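Local coordinates for 4-hydroxythreonine-4-phosphate dehydrogenase (Legionella pneumophila subsp. pneumophila, PDB 6XMY), which probably catalyses the NAD-dependent oxidation of 4-(phosphooxy)-L-threonine to 3-amino-2-oxopropyl phosphate, a step in the biosynthesis of pyridoxine 5'-phosphate, at residues A[47-50]-A[51-54]; A[136-139]-A[140-144]; A[190-193]-A[194-198]. One frame throughout, in Å; residues are numbered along the deposited sequence. Where two conformers were deposited one is given.

Overall arrangement
Three local contacts, each on a helix, follow one another along the chain. Contact 2, residues 136-144, is the central one, its centre about 10 Å from that of the chain. It forms the start of helix 138-145, where a sulfate sits at the predicted substrate site, and its His138 side chain comes within about 3 Å of the bound NAD. Contact 1, at the end of helix 43-52, has its centre about 31 Å from that of contact 2, with the side chain of Leu53 about 12 Å from the NAD. Contact 3, at the end of helix 180-197, lies across the chain's centre from contact 1, the two contact centres about 40 Å apart.

Contact 1 (A[47-50]-A[51-54]); sequences EARA and SELN. With EDO (1,2-ethanediol), chain E.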
loop_
_atom_site.group_PDB
_atom_site.type_symbol
_atom_site.label_atom_id
_atom_site.label_comp_id
_atom_site.label_asym_id
_atom_site.label_seq_id
_atom_site.Cartn_x
_atom_site.Cartn_y
_atom_site.Cartn_z
ATOM N N GLU A 47 24.631 -2.217 0.591
ATOM C CA GLU A 47 25.938 -1.590 0.756
ATOM C C GLU A 47 26.385 -0.906 -0.528
ATOM O O GLU A 47 26.903 0.214 -0.489
ATOM C CB GLU A 47 26.981 -2.622 1.203
ATOM C CG GLU A 47 26.751 -3.118 2.633
ATOM C CD GLU A 47 27.544 -4.370 2.995
ATOM O OE1 GLU A 47 28.050 -5.056 2.088
ATOM O OE2 GLU A 47 27.633 -4.678 4.201
ATOM N N ALA A 48 26.189 -1.568 -1.672
ATOM C CA ALA A 48 26.633 -0.998 -2.945
ATOM C C ALA A 48 25.795 0.213 -3.327
ATOM O O ALA A 48 26.323 1.198 -3.853
ATOM C CB ALA A 48 26.576 -2.053 -4.051
ATOM N N ARG A 49 24.485 0.159 -3.073
ATOM C CA ARG A 49 23.632 1.306 -3.366
ATOM C C ARG A 49 23.986 2.490 -2.473
ATOM O O ARG A 49 24.022 3.633 -2.940
ATOM C CB ARG A 49 22.161 0.902 -3.241
ATOM C CG ARG A 49 21.144 1.960 -3.711
ATOM C CD ARG A 49 21.222 2.237 -5.230
ATOM N NE ARG A 49 21.112 1.023 -6.036
ATOM C CZ ARG A 49 19.969 0.449 -6.406
ATOM N NH1 ARG A 49 18.797 0.971 -6.036
ATOM N NH2 ARG A 49 19.998 -0.667 -7.139
ATOM N N ALA A 50 24.301 2.233 -1.195
ATOM C CA ALA A 50 24.744 3.306 -0.309
ATOM C C ALA A 50 26.022 3.954 -0.836
ATOM O O ALA A 50 26.166 5.185 -0.825
ATOM C CB ALA A 50 24.945 2.760 1.111
ATOM N N SER A 51 26.963 3.137 -1.301
ATOM C CA SER A 51 28.180 3.684 -1.892
ATOM C C SER A 51 27.869 4.526 -3.124
ATOM O O SER A 51 28.438 5.609 -3.300
ATOM C CB SER A 51 29.146 2.556 -2.241
ATOM O OG SER A 51 29.658 1.956 -1.065
ATOM N N GLU A 52 26.974 4.042 -3.990
ATOM C CA GLU A 52 26.623 4.807 -5.183
ATOM C C GLU A 52 26.001 6.147 -4.811
ATOM O O GLU A 52 26.212 7.150 -5.509
ATOM C CB GLU A 52 25.668 3.991 -6.057
ATOM C CG GLU A 52 25.352 4.669 -7.390
ATOM C CD GLU A 52 24.396 3.872 -8.272
ATOM O OE1 GLU A 52 23.872 2.836 -7.823
ATOM O OE2 GLU A 52 24.173 4.291 -9.425
ATOM N N LEU A 53 25.251 6.182 -3.708
ATOM C CA LEU A 53 24.609 7.392 -3.213
ATOM C C LEU A 53 25.522 8.235 -2.338
ATOM O O LEU A 53 25.079 9.271 -1.834
ATOM C CB LEU A 53 23.343 7.033 -2.427
ATOM C CG LEU A 53 22.224 6.384 -3.238
ATOM C CD1 LEU A 53 21.149 5.860 -2.316
ATOM C CD2 LEU A 53 21.629 7.389 -4.231
ATOM N N ASN A 54 26.772 7.808 -2.135
ATOM C CA ASN A 54 27.731 8.526 -1.293
ATOM C C ASN A 54 27.248 8.658 0.151
ATOM O O ASN A 54 27.522 9.659 0.823
ATOM C CB ASN A 54 28.122 9.884 -1.888
ATOM C CG ASN A 54 28.823 9.751 -3.227
ATOM O OD1 ASN A 54 29.763 8.970 -3.372
ATOM N ND2 ASN A 54 28.358 10.502 -4.215
HETATM C C1 EDO E . 23.772 -1.569 -6.794
HETATM O O1 EDO E . 22.640 -1.499 -7.662
HETATM C C2 EDO E . 24.609 -0.318 -6.995
HETATM O O2 EDO E . 23.820 0.801 -6.589
HETATM O O HOH W 1 28.267 1.053 1.745
#
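Arg49 and Glu52 lie side by side on the last turns of helix 43-52, their side chains pointing the same way, and the charged groups meet in a long salt bridge of 3.8 Å between Arg49 NE and Glu52 OE1. The guanidinium and carboxylate planes stand almost perpendicular, 89° apart, so this is not the flat two-pronged pairing of which both groups are capable. A molecule of 1,2-ethanediol, probably from the crystallisation liquor, fills in. Arg49 NH2 gives a fairly straight hydrogen bond to its O1, which lies at the guanidinium edge and in its plane, while Arg49 NE reaches O2 at 2.8 Å. O2 also lies against Glu52 OE1, but so closely that the detail of this bond is doubtful; Ser88 OG bonds both OE1 and the diol. The two chains get there differently: Glu52 runs fully extended, whereas Arg49 folds at chi2 and chi3 (66° and 54°), which shortens its reach and sets its head out from the helix, close to Asp25. Asp25, the strongest polar partner of that head, forms a salt bridge with NH1, and Pro19 O and Gly21 O take further N-H groups; the arginine thus ties this helix to the start of helix 23-29. Leu53 lies across the aliphatic part of Arg49, CD1 at 4.1 Å from Arg49 CG. On another side of the helix, a water donates to Glu47 O at 2.7 Å. Behind the side chains run the regular backbone bonds, Ser51 N to Glu47 O, Glu52 N to Ala48 O, and Leu53 N to Arg49 O at 2.9 Å. Asn54 then takes a positive phi, and its N bonds Ser51 O. With that reversal, the helix closes in a Schellman motif, the classical C-terminal cap.

Contact 2 (A[136-139]-A[140-144]); sequences TGHT and EFFAD. With SO4 (sulfate ion), chain C.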
loop_
_atom_site.group_PDB
_atom_site.type_symbol
_atom_site.label_atom_id
_atom_site.label_comp_id
_atom_site.label_asym_id
_atom_site.label_seq_id
_atom_site.Cartn_x
_atom_site.Cartn_y
_atom_site.Cartn_z
ATOM N N THR A 136 -0.381 -9.523 -9.727
ATOM C CA THR A 136 -1.080 -8.279 -9.998
ATOM C C THR A 136 -0.734 -7.168 -9.023
ATOM O O THR A 136 -0.889 -5.998 -9.385
ATOM C CB THR A 136 -2.596 -8.474 -10.029
ATOM O OG1 THR A 136 -3.016 -9.071 -8.800
ATOM C CG2 THR A 136 -2.991 -9.353 -11.205
ATOM N N GLY A 137 -0.235 -7.489 -7.836
ATOM C CA GLY A 137 0.167 -6.482 -6.877
ATOM C C GLY A 137 0.360 -7.125 -5.527
ATOM O O GLY A 137 -0.027 -8.283 -5.301
ATOM N N HIS A 138 0.997 -6.360 -4.627
ATOM C CA HIS A 138 1.143 -6.811 -3.242
ATOM C C HIS A 138 -0.211 -7.149 -2.638
ATOM O O HIS A 138 -0.336 -8.095 -1.852
ATOM C CB HIS A 138 1.729 -5.707 -2.354
ATOM C CG HIS A 138 3.174 -5.371 -2.587
ATOM N ND1 HIS A 138 3.573 -4.344 -3.419
ATOM C CD2 HIS A 138 4.303 -5.847 -2.009
ATOM C CE1 HIS A 138 4.891 -4.228 -3.370
ATOM N NE2 HIS A 138 5.360 -5.131 -2.525
ATOM N N THR A 139 -1.223 -6.335 -2.945
ATOM C CA THR A 139 -2.511 -6.449 -2.270
ATOM C C THR A 139 -3.124 -7.822 -2.505
ATOM O O THR A 139 -3.555 -8.499 -1.558
ATOM C CB THR A 139 -3.436 -5.336 -2.777
ATOM O OG1 THR A 139 -2.822 -4.064 -2.518
ATOM C CG2 THR A 139 -4.788 -5.398 -2.086
ATOM N N GLU A 140 -3.137 -8.265 -3.765
ATOM C CA GLU A 140 -3.675 -9.584 -4.087
ATOM C C GLU A 140 -2.754 -10.693 -3.594
ATOM O O GLU A 140 -3.223 -11.751 -3.153
ATOM C CB GLU A 140 -3.884 -9.716 -5.595
ATOM C CG GLU A 140 -4.977 -8.823 -6.172
ATOM C CD GLU A 140 -4.603 -7.352 -6.189
ATOM O OE1 GLU A 140 -3.429 -7.031 -6.477
ATOM O OE2 GLU A 140 -5.482 -6.513 -5.891
ATOM N N PHE A 141 -1.437 -10.475 -3.671
ATOM C CA PHE A 141 -0.501 -11.468 -3.161
ATOM C C PHE A 141 -0.760 -11.741 -1.686
ATOM O O PHE A 141 -0.820 -12.897 -1.258
ATOM C CB PHE A 141 0.949 -11.022 -3.368
ATOM C CG PHE A 141 1.947 -11.936 -2.702
ATOM C CD1 PHE A 141 2.416 -13.071 -3.351
ATOM C CD2 PHE A 141 2.381 -11.688 -1.410
ATOM C CE1 PHE A 141 3.324 -13.927 -2.729
ATOM C CE2 PHE A 141 3.271 -12.542 -0.784
ATOM C CZ PHE A 141 3.743 -13.661 -1.446
ATOM N N PHE A 142 -0.912 -10.678 -0.889
ATOM C CA PHE A 142 -1.108 -10.868 0.545
ATOM C C PHE A 142 -2.484 -11.448 0.844
ATOM O O PHE A 142 -2.630 -12.270 1.756
ATOM C CB PHE A 142 -0.891 -9.549 1.293
ATOM C CG PHE A 142 0.536 -9.042 1.259
ATOM C CD1 PHE A 142 1.601 -9.902 1.497
ATOM C CD2 PHE A 142 0.807 -7.697 1.017
ATOM C CE1 PHE A 142 2.908 -9.433 1.469
ATOM C CE2 PHE A 142 2.116 -7.225 0.990
ATOM C CZ PHE A 142 3.158 -8.092 1.224
ATOM N N ALA A 143 -3.511 -11.022 0.104
ATOM C CA ALA A 143 -4.829 -11.627 0.268
ATOM C C ALA A 143 -4.767 -13.134 0.050
ATOM O O ALA A 143 -5.309 -13.915 0.844
ATOM C CB ALA A 143 -5.824 -10.979 -0.700
ATOM N N ASP A 144 -4.091 -13.563 -1.017
ATOM C CA ASP A 144 -3.931 -14.993 -1.277
ATOM C C ASP A 144 -3.107 -15.670 -0.185
ATOM O O ASP A 144 -3.465 -16.759 0.280
ATOM C CB ASP A 144 -3.279 -15.211 -2.643
ATOM C CG ASP A 144 -4.198 -14.852 -3.798
ATOM O OD1 ASP A 144 -5.388 -14.576 -3.557
ATOM O OD2 ASP A 144 -3.727 -14.844 -4.956
HETATM S S SO4 C . -0.014 -2.981 -4.483
HETATM O O1 SO4 C . 0.060 -2.601 -3.074
HETATM O O2 SO4 C . 1.246 -3.604 -4.876
HETATM O O3 SO4 C . -1.081 -3.967 -4.637
HETATM O O4 SO4 C . -0.261 -1.829 -5.367
#
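The N-terminal turn of helix 138-145, with Gly137 at the N-cap position, forms an anion-binding site where the substrate is predicted to bind. Across the turn, in one of two conformers of Thr136, its OG1 donates to Glu140 OE1 over 3.1 Å, meeting the carboxylate from above its plane, 39° out of it. The glutamate chain is bent at chi2 (71°), folding its carboxylate back toward the residues before the helix, where it crosses the threonine side chain at about a right angle. Its other oxygen, OE2, is held by Thr167. Further round the helix, His138 and Phe142 run side by side; their rings are only modestly tilted but so displaced that they hardly overlap, the centroids 5.9 Å from each other. The nearest side-chain atoms are Phe142 CE2 and His138 CB, 3.7 Å apart. The helical bond from Phe142 N to His138 O, at 2.8 Å, sets the two residues one turn apart. His138 also touches the bound NAD. A sulfate, probably from the crystallisation liquor, occupies the helix start. His138 clasps its O2 with both the backbone N and ring ND1, the anion lying at the ring edge. Thr139 likewise holds O3 twice, through N and, at 2.7 Å, through OG1, and Arg294 and Asn285 supply further bonds. Four hydrogen bonds from two consecutive residues, joined by the favourable end of the helix dipole and the arginine, would be expected to stabilise negative charge, consistent with the phosphate of the substrate taking the place of the sulfate.

Contact 3 (A[190-193]-A[194-198]); sequences LHHS and LKHDF. With SO4 (sulfate ion), chain J; EDO (1,2-ethanediol), chain G.
Successive i to i+4 bonds carry the end of helix 180-197, from Leu194 N to Leu190 O (2.9 Å) through to Asp197 N to Ser193 O, the latter carbonyl also accepting a weak bond from Phe198 N. One turn apart on the exposed side, His192 and His196 form an offset stack, with centroids 4.2 Å apart and planes 26° from parallel. The contact is off-centre: His196 CD2 lies over one face of the His192 ring, 3.2 Å from its ND1, and His192 CE1 in turn lies over a face of His196. His192 has CG anti to its backbone N (chi1 178°) and His196 has CG beside its own (chi1 -72°), which brings the two rings together. Both point an N-H at one sulfate, probably from the crystallisation liquor: His192 ND1 to O1 and His196 NE2 to O3 at 2.8 Å, both nearly straight. The pair of bonds pins both rings against rotation, and the anion would favour protonated imidazoles. This helix packs beside strands 161-164 and 262-265, and the buried side of its last turns is apolar: Leu190 and Leu194 meet through their CD1 atoms at 3.9 Å, and both touch Ala262 of the second strand. At the other flank, a water lies between Ser193 OG and Asp197 OD2, its approach to the carboxylate unusually short; Ser193 OG is also bonded to Gln189. Phe198 turns the edge of its ring toward Ser193 O, CD1 lying 3.4 Å from that oxygen, while Met326 of helix 314-328 touches the phenylalanine.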
loop_
_atom_site.group_PDB
_atom_site.type_symbol
_atom_site.label_atom_id
_atom_site.label_comp_id
_atom_site.label_asym_id
_atom_site.label_seq_id
_atom_site.Cartn_x
_atom_site.Cartn_y
_atom_site.Cartn_z
ATOM N N LEU A 190 -13.850 -1.451 4.842
ATOM C CA LEU A 190 -13.450 -0.058 5.014
ATOM C C LEU A 190 -14.045 0.526 6.292
ATOM O O LEU A 190 -13.342 1.157 7.090
ATOM C CB LEU A 190 -13.899 0.757 3.796
ATOM C CG LEU A 190 -13.662 2.263 3.909
ATOM C CD1 LEU A 190 -12.186 2.577 4.085
ATOM C CD2 LEU A 190 -14.233 2.992 2.689
ATOM N N HIS A 191 -15.349 0.327 6.499
ATOM C CA HIS A 191 -16.007 0.854 7.689
ATOM C C HIS A 191 -15.373 0.288 8.954
ATOM O O HIS A 191 -15.072 1.027 9.902
ATOM C CB HIS A 191 -17.499 0.516 7.619
ATOM C CG HIS A 191 -18.260 0.839 8.865
ATOM N ND1 HIS A 191 -18.351 -0.038 9.922
ATOM C CD2 HIS A 191 -18.989 1.927 9.214
ATOM C CE1 HIS A 191 -19.089 0.499 10.877
ATOM N NE2 HIS A 191 -19.483 1.694 10.475
ATOM N N HIS A 192 -15.142 -1.025 8.970
ATOM C CA HIS A 192 -14.558 -1.663 10.146
ATOM C C HIS A 192 -13.181 -1.096 10.454
ATOM O O HIS A 192 -12.861 -0.813 11.615
ATOM C CB HIS A 192 -14.468 -3.169 9.928
ATOM C CG HIS A 192 -13.844 -3.901 11.075
ATOM N ND1 HIS A 192 -14.547 -4.242 12.208
ATOM C CD2 HIS A 192 -12.577 -4.335 11.271
ATOM C CE1 HIS A 192 -13.743 -4.873 13.048
ATOM N NE2 HIS A 192 -12.542 -4.939 12.504
ATOM N N SER A 193 -12.352 -0.927 9.425
ATOM C CA SER A 193 -11.003 -0.425 9.645
ATOM C C SER A 193 -11.008 1.024 10.107
ATOM O O SER A 193 -10.233 1.395 10.994
ATOM C CB SER A 193 -10.171 -0.581 8.375
ATOM O OG SER A 193 -9.954 -1.953 8.089
ATOM N N LEU A 194 -11.849 1.868 9.500
ATOM C CA LEU A 194 -11.910 3.259 9.934
ATOM C C LEU A 194 -12.315 3.353 11.398
ATOM O O LEU A 194 -11.760 4.157 12.154
ATOM C CB LEU A 194 -12.883 4.046 9.058
ATOM C CG LEU A 194 -12.480 4.256 7.593
ATOM C CD1 LEU A 194 -13.618 4.906 6.805
ATOM C CD2 LEU A 194 -11.204 5.091 7.511
ATOM N N LYS A 195 -13.270 2.525 11.818
ATOM C CA LYS A 195 -13.769 2.589 13.188
ATOM C C LYS A 195 -12.764 2.003 14.168
ATOM O O LYS A 195 -12.472 2.604 15.208
ATOM C CB LYS A 195 -15.099 1.843 13.268
ATOM C CG LYS A 195 -15.757 1.828 14.640
ATOM C CD LYS A 195 -17.145 1.222 14.529
ATOM C CE LYS A 195 -17.895 1.259 15.840
ATOM N NZ LYS A 195 -19.262 0.705 15.649
ATOM N N HIS A 196 -12.234 0.826 13.857
ATOM C CA HIS A 196 -11.442 0.077 14.822
ATOM C C HIS A 196 -9.964 0.421 14.781
ATOM O O HIS A 196 -9.282 0.310 15.807
ATOM C CB HIS A 196 -11.658 -1.421 14.605
ATOM C CG HIS A 196 -13.006 -1.896 15.051
ATOM N ND1 HIS A 196 -13.237 -2.381 16.319
ATOM C CD2 HIS A 196 -14.199 -1.931 14.411
ATOM C CE1 HIS A 196 -14.511 -2.711 16.437
ATOM N NE2 HIS A 196 -15.117 -2.447 15.296
ATOM N N ASP A 197 -9.448 0.840 13.626
ATOM C CA ASP A 197 -8.026 1.116 13.487
ATOM C C ASP A 197 -7.690 2.583 13.264
ATOM O O ASP A 197 -6.542 2.973 13.494
ATOM C CB ASP A 197 -7.421 0.264 12.362
ATOM C CG ASP A 197 -7.511 -1.223 12.659
ATOM O OD1 ASP A 197 -7.351 -1.601 13.845
ATOM O OD2 ASP A 197 -7.759 -2.006 11.719
ATOM N N PHE A 198 -8.652 3.400 12.840
ATOM C CA PHE A 198 -8.438 4.832 12.696
ATOM C C PHE A 198 -9.219 5.661 13.710
ATOM O O PHE A 198 -9.144 6.893 13.669
ATOM C CB PHE A 198 -8.764 5.282 11.268
ATOM C CG PHE A 198 -7.793 4.784 10.230
ATOM C CD1 PHE A 198 -7.927 3.515 9.682
ATOM C CD2 PHE A 198 -6.760 5.593 9.787
ATOM C CE1 PHE A 198 -7.043 3.058 8.713
ATOM C CE2 PHE A 198 -5.869 5.145 8.820
ATOM C CZ PHE A 198 -6.015 3.876 8.281
HETATM S S SO4 J . -17.837 -2.775 13.151
HETATM O O1 SO4 J . -17.186 -3.965 12.610
HETATM O O2 SO4 J . -17.135 -1.585 12.682
HETATM O O3 SO4 J . -17.804 -2.815 14.610
HETATM O O4 SO4 J . -19.224 -2.736 12.697
HETATM C C1 EDO G . -5.708 -0.934 9.244
HETATM O O1 EDO G . -6.978 -1.574 9.434
HETATM C C2 EDO G . -4.612 -1.632 10.047
HETATM O O2 EDO G . -4.337 -2.942 9.531
HETATM O O HOH W 2 -9.408 -3.600 10.691
#